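Local coordinates for peptide ABC transporter, peptide-binding protein (Enterococcus faecalis, PDB 3O6P) that probably serves, as part of a family 5 solute-binding protein, in capturing peptides for uptake by an ABC transporter, at residues Tyr182-Ala194 with Asp208-Gly221. Sequence-based numbering, arbitrary orientation.
Sequences YNNAEFDKFVKAA and DMLNAEKTIMGDMG
F190 lays one face over N211 CB, which stands 3.4 Å from the ring centroid and only 3° off the ring normal, a CH-pi contact. With F190 CG anti to its carbonyl carbon (chi1 -67°), the ring is carried toward N211 and T215 and enters the opposite helix as a knob among D208, N211, A212 and T215. At the ring edge sits T215 OG1, 3.4 Å from F190 CE2; that hydroxyl donates to N211 O, which T215 N and OG1 reach from opposite faces of the carbonyl plane. F187 turns an edge to A212 O; its CE1 also packs 3.6 Å from I216 CG2. The helical segments 185-194 and 208-218 pair as an antiparallel hairpin, crossing at -153° with axes approaching to 7.8 Å, in this fragment of a family 5 solute-binding protein; helices 68-72 and 165-168 touch M209. A Schellman motif with M220 at C-prime ends the second helix, beside the start of the first. There D219 takes two donors: Y182 OH gives a 2.6 Å bond to OD1 on its syn side, while N184 ND2 approaches OD2 at 2.9 Å from above the carboxylate plane. N184 OD1 meanwhile N-caps its helix, accepting from F187 N. At the other end, D208 OD2, salt-bridged to K204, shares a water with A193 O.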
loop_
_atom_site.group_PDB
_atom_site.type_symbol
_atom_site.label_atom_id
_atom_site.label_comp_id
_atom_site.label_asym_id
_atom_site.label_seq_id
_atom_site.Cartn_x
_atom_site.Cartn_y
_atom_site.Cartn_z
ATOM N N TYR A 182 1.790 8.427 5.978
ATOM C CA TYR A 182 1.694 7.329 6.917
ATOM C C TYR A 182 2.694 7.622 8.025
ATOM O O TYR A 182 3.820 8.073 7.773
ATOM C CB TYR A 182 2.098 6.040 6.224
ATOM C CG TYR A 182 2.198 4.835 7.134
ATOM C CD1 TYR A 182 1.054 4.322 7.763
ATOM C CD2 TYR A 182 3.429 4.177 7.327
ATOM C CE1 TYR A 182 1.132 3.185 8.567
ATOM C CE2 TYR A 182 3.524 3.019 8.131
ATOM C CZ TYR A 182 2.362 2.524 8.730
ATOM O OH TYR A 182 2.414 1.407 9.529
ATOM N N ASN A 183 2.269 7.389 9.258
ATOM C CA ASN A 183 3.099 7.700 10.407
ATOM C C ASN A 183 2.870 6.678 11.512
ATOM O O ASN A 183 1.925 6.784 12.318
ATOM C CB ASN A 183 2.839 9.133 10.907
ATOM C CG ASN A 183 3.843 9.573 11.986
ATOM O OD1 ASN A 183 4.466 8.758 12.653
ATOM N ND2 ASN A 183 3.983 10.867 12.156
ATOM N N ASN A 184 3.739 5.680 11.535
ATOM C CA ASN A 184 3.695 4.639 12.535
ATOM C C ASN A 184 5.074 4.609 13.187
ATOM O O ASN A 184 6.093 4.355 12.524
ATOM C CB ASN A 184 3.343 3.302 11.852
ATOM C CG ASN A 184 3.294 2.127 12.829
ATOM O OD1 ASN A 184 4.252 1.859 13.520
ATOM N ND2 ASN A 184 2.176 1.405 12.850
ATOM N N ALA A 185 5.088 4.896 14.484
ATOM C CA ALA A 185 6.333 4.981 15.259
ATOM C C ALA A 185 7.165 3.688 15.234
ATOM O O ALA A 185 8.410 3.748 15.156
ATOM C CB ALA A 185 6.053 5.440 16.696
ATOM N N GLU A 186 6.513 2.533 15.301
ATOM C CA GLU A 186 7.252 1.267 15.219
ATOM C C GLU A 186 7.809 1.021 13.834
ATOM O O GLU A 186 8.941 0.540 13.686
ATOM C CB GLU A 186 6.397 0.096 15.689
ATOM C CG GLU A 186 6.387 0.005 17.193
ATOM C CD GLU A 186 7.792 -0.044 17.751
ATOM O OE1 GLU A 186 8.202 0.916 18.442
ATOM O OE2 GLU A 186 8.495 -1.033 17.490
ATOM N N PHE A 187 7.033 1.375 12.811
ATOM C CA PHE A 187 7.558 1.262 11.458
ATOM C C PHE A 187 8.835 2.094 11.321
ATOM O O PHE A 187 9.885 1.573 10.851
ATOM C CB PHE A 187 6.543 1.682 10.408
ATOM C CG PHE A 187 7.042 1.477 9.000
ATOM C CD1 PHE A 187 6.935 0.214 8.383
ATOM C CD2 PHE A 187 7.635 2.532 8.297
ATOM C CE1 PHE A 187 7.380 0.002 7.101
ATOM C CE2 PHE A 187 8.107 2.335 6.990
ATOM C CZ PHE A 187 7.991 1.066 6.386
ATOM N N ASP A 188 8.765 3.360 11.762
ATOM C CA ASP A 188 9.938 4.238 11.688
ATOM C C ASP A 188 11.128 3.607 12.417
ATOM O O ASP A 188 12.275 3.627 11.911
ATOM C CB ASP A 188 9.663 5.598 12.340
ATOM C CG ASP A 188 8.996 6.602 11.403
ATOM O OD1 ASP A 188 8.516 6.245 10.300
ATOM O OD2 ASP A 188 8.939 7.777 11.812
ATOM N N LYS A 189 10.860 3.060 13.605
ATOM C CA LYS A 189 11.893 2.451 14.430
ATOM C C LYS A 189 12.601 1.360 13.646
ATOM O O LYS A 189 13.819 1.345 13.566
ATOM C CB LYS A 189 11.299 1.871 15.724
ATOM C CG LYS A 189 12.351 1.349 16.712
ATOM C CD LYS A 189 11.717 0.554 17.821
ATOM C CE LYS A 189 11.490 -0.885 17.379
ATOM N NZ LYS A 189 10.917 -1.706 18.476
ATOM N N PHE A 190 11.834 0.451 13.056
ATOM C CA PHE A 190 12.424 -0.677 12.335
ATOM C C PHE A 190 13.175 -0.230 11.065
ATOM O O PHE A 190 14.316 -0.674 10.825
ATOM C CB PHE A 190 11.339 -1.711 11.979
ATOM C CG PHE A 190 10.737 -2.427 13.171
ATOM C CD1 PHE A 190 11.537 -3.089 14.104
ATOM C CD2 PHE A 190 9.342 -2.507 13.304
ATOM C CE1 PHE A 190 10.938 -3.791 15.197
ATOM C CE2 PHE A 190 8.739 -3.196 14.379
ATOM C CZ PHE A 190 9.547 -3.833 15.329
ATOM N N VAL A 191 12.540 0.631 10.268
ATOM C CA VAL A 191 13.102 0.948 8.963
ATOM C C VAL A 191 14.360 1.793 9.084
ATOM O O VAL A 191 15.286 1.651 8.282
ATOM C CB VAL A 191 12.050 1.538 7.967
ATOM C CG1 VAL A 191 11.610 2.941 8.368
ATOM C CG2 VAL A 191 12.614 1.542 6.570
ATOM N N LYS A 192 14.406 2.650 10.100
ATOM C CA LYS A 192 15.590 3.452 10.366
ATOM C C LYS A 192 16.710 2.586 10.930
ATOM O O LYS A 192 17.859 2.712 10.515
ATOM C CB LYS A 192 15.258 4.581 11.340
ATOM C CG LYS A 192 14.250 5.582 10.804
ATOM C CD LYS A 192 14.925 6.788 10.191
ATOM C CE LYS A 192 13.894 7.840 9.742
ATOM N NZ LYS A 192 13.485 8.817 10.804
ATOM N N ALA A 193 16.372 1.698 11.866
ATOM C CA ALA A 193 17.365 0.776 12.441
ATOM C C ALA A 193 18.083 0.000 11.337
ATOM O O ALA A 193 19.292 -0.235 11.431
ATOM C CB ALA A 193 16.731 -0.188 13.460
ATOM N N ALA A 194 17.349 -0.354 10.282
ATOM C CA ALA A 194 17.895 -1.069 9.127
ATOM C C ALA A 194 18.787 -0.196 8.245
ATOM O O ALA A 194 19.785 -0.669 7.709
ATOM C CB ALA A 194 16.765 -1.671 8.288
ATOM N N ASP A 208 15.067 -6.405 11.224
ATOM C CA ASP A 208 14.466 -5.058 11.254
ATOM C C ASP A 208 13.602 -4.806 10.005
ATOM O O ASP A 208 12.471 -4.287 10.094
ATOM C CB ASP A 208 15.554 -3.993 11.363
ATOM C CG ASP A 208 16.101 -3.861 12.773
ATOM O OD1 ASP A 208 15.333 -4.091 13.739
ATOM O OD2 ASP A 208 17.280 -3.483 12.915
HETATM N N MSE A 209 14.108 -5.206 8.844
HETATM C CA MSE A 209 13.348 -4.995 7.614
HETATM C C MSE A 209 12.096 -5.866 7.582
HETATM O O MSE A 209 11.025 -5.397 7.175
HETATM C CB MSE A 209 14.209 -5.234 6.384
HETATM C CG MSE A 209 15.342 -4.183 6.268
HETATM SE SE MSE A 209 16.330 -4.345 4.635
HETATM C CE MSE A 209 17.064 -6.123 4.886
ATOM N N LEU A 210 12.216 -7.130 8.016
ATOM C CA LEU A 210 11.027 -8.006 8.130
ATOM C C LEU A 210 9.970 -7.409 9.059
ATOM O O LEU A 210 8.771 -7.418 8.745
ATOM C CB LEU A 210 11.415 -9.387 8.660
ATOM C CG LEU A 210 12.096 -10.328 7.673
ATOM C CD1 LEU A 210 12.552 -11.555 8.462
ATOM C CD2 LEU A 210 11.123 -10.733 6.579
ATOM N N ASN A 211 10.419 -6.900 10.205
ATOM C CA ASN A 211 9.517 -6.253 11.130
ATOM C C ASN A 211 8.852 -5.000 10.562
ATOM O O ASN A 211 7.659 -4.757 10.834
ATOM C CB ASN A 211 10.205 -5.978 12.475
ATOM C CG ASN A 211 10.259 -7.210 13.352
ATOM O OD1 ASN A 211 9.282 -7.949 13.444
ATOM N ND2 ASN A 211 11.406 -7.432 14.016
ATOM N N ALA A 212 9.606 -4.237 9.765
ATOM C CA ALA A 212 9.040 -3.077 9.065
ATOM C C ALA A 212 7.930 -3.508 8.113
ATOM O O ALA A 212 6.807 -2.972 8.156
ATOM C CB ALA A 212 10.114 -2.303 8.312
ATOM N N GLU A 213 8.220 -4.501 7.270
ATOM C CA GLU A 213 7.184 -5.015 6.339
ATOM C C GLU A 213 5.951 -5.469 7.118
ATOM O O GLU A 213 4.835 -5.129 6.755
ATOM C CB GLU A 213 7.758 -6.190 5.514
ATOM C CG GLU A 213 6.727 -7.001 4.702
ATOM C CD GLU A 213 6.334 -6.415 3.337
ATOM O OE1 GLU A 213 6.983 -5.477 2.827
ATOM O OE2 GLU A 213 5.358 -6.940 2.753
ATOM N N LYS A 214 6.146 -6.266 8.159
ATOM C CA LYS A 214 4.998 -6.800 8.922
ATOM C C LYS A 214 4.246 -5.675 9.616
ATOM O O LYS A 214 3.033 -5.775 9.840
ATOM C CB LYS A 214 5.428 -7.868 9.923
ATOM C CG LYS A 214 5.969 -9.131 9.238
ATOM C CD LYS A 214 6.135 -10.303 10.161
ATOM C CE LYS A 214 7.316 -10.232 11.028
ATOM N NZ LYS A 214 7.434 -11.569 11.777
ATOM N N THR A 215 4.950 -4.599 9.969
ATOM C CA THR A 215 4.264 -3.490 10.654
ATOM C C THR A 215 3.339 -2.724 9.695
ATOM O O THR A 215 2.162 -2.522 9.990
ATOM C CB THR A 215 5.277 -2.527 11.275
ATOM O OG1 THR A 215 6.059 -3.246 12.251
ATOM C CG2 THR A 215 4.560 -1.353 11.972
ATOM N N ILE A 216 3.863 -2.330 8.547
ATOM C CA ILE A 216 3.039 -1.568 7.593
ATOM C C ILE A 216 1.922 -2.418 6.998
ATOM O O ILE A 216 0.829 -1.915 6.764
ATOM C CB ILE A 216 3.883 -0.843 6.517
ATOM C CG1 ILE A 216 3.018 0.170 5.753
ATOM C CG2 ILE A 216 4.616 -1.835 5.606
ATOM C CD1 ILE A 216 3.840 1.104 4.874
HETATM N N MSE A 217 2.168 -3.721 6.806
HETATM C CA MSE A 217 1.072 -4.580 6.339
HETATM C C MSE A 217 0.068 -4.850 7.437
HETATM O O MSE A 217 -1.139 -5.008 7.167
HETATM C CB MSE A 217 1.627 -5.867 5.743
HETATM C CG MSE A 217 2.324 -5.584 4.407
HETATM SE SE MSE A 217 1.162 -4.911 2.987
HETATM C CE MSE A 217 1.440 -3.001 3.215
ATOM N N GLY A 218 0.552 -4.858 8.687
ATOM C CA GLY A 218 -0.329 -5.136 9.836
ATOM C C GLY A 218 -1.323 -4.024 10.121
ATOM O O GLY A 218 -2.406 -4.289 10.630
ATOM N N ASP A 219 -0.959 -2.780 9.821
ATOM C CA ASP A 219 -1.932 -1.680 9.953
ATOM C C ASP A 219 -2.306 -1.101 8.579
ATOM O O ASP A 219 -2.881 -0.037 8.507
ATOM C CB ASP A 219 -1.551 -0.586 11.005
ATOM C CG ASP A 219 -0.435 0.320 10.557
ATOM O OD1 ASP A 219 0.230 -0.003 9.541
ATOM O OD2 ASP A 219 -0.220 1.371 11.227
HETATM N N MSE A 220 -1.985 -1.844 7.511
HETATM C CA MSE A 220 -2.284 -1.471 6.118
HETATM C C MSE A 220 -2.025 0.004 5.832
HETATM O O MSE A 220 -2.902 0.733 5.360
HETATM C CB MSE A 220 -3.709 -1.910 5.700
HETATM C CG MSE A 220 -3.929 -1.977 4.201
HETATM SE SE MSE A 220 -2.853 -3.344 3.342
HETATM C CE MSE A 220 -3.556 -4.924 4.221
ATOM N N GLY A 221 -0.786 0.423 6.056
ATOM C CA GLY A 221 -0.452 1.845 5.932
ATOM C C GLY A 221 -0.461 2.336 4.500
ATOM O O GLY A 221 -0.624 3.560 4.253
HETATM O O HOH W 1 19.628 -3.050 11.798
#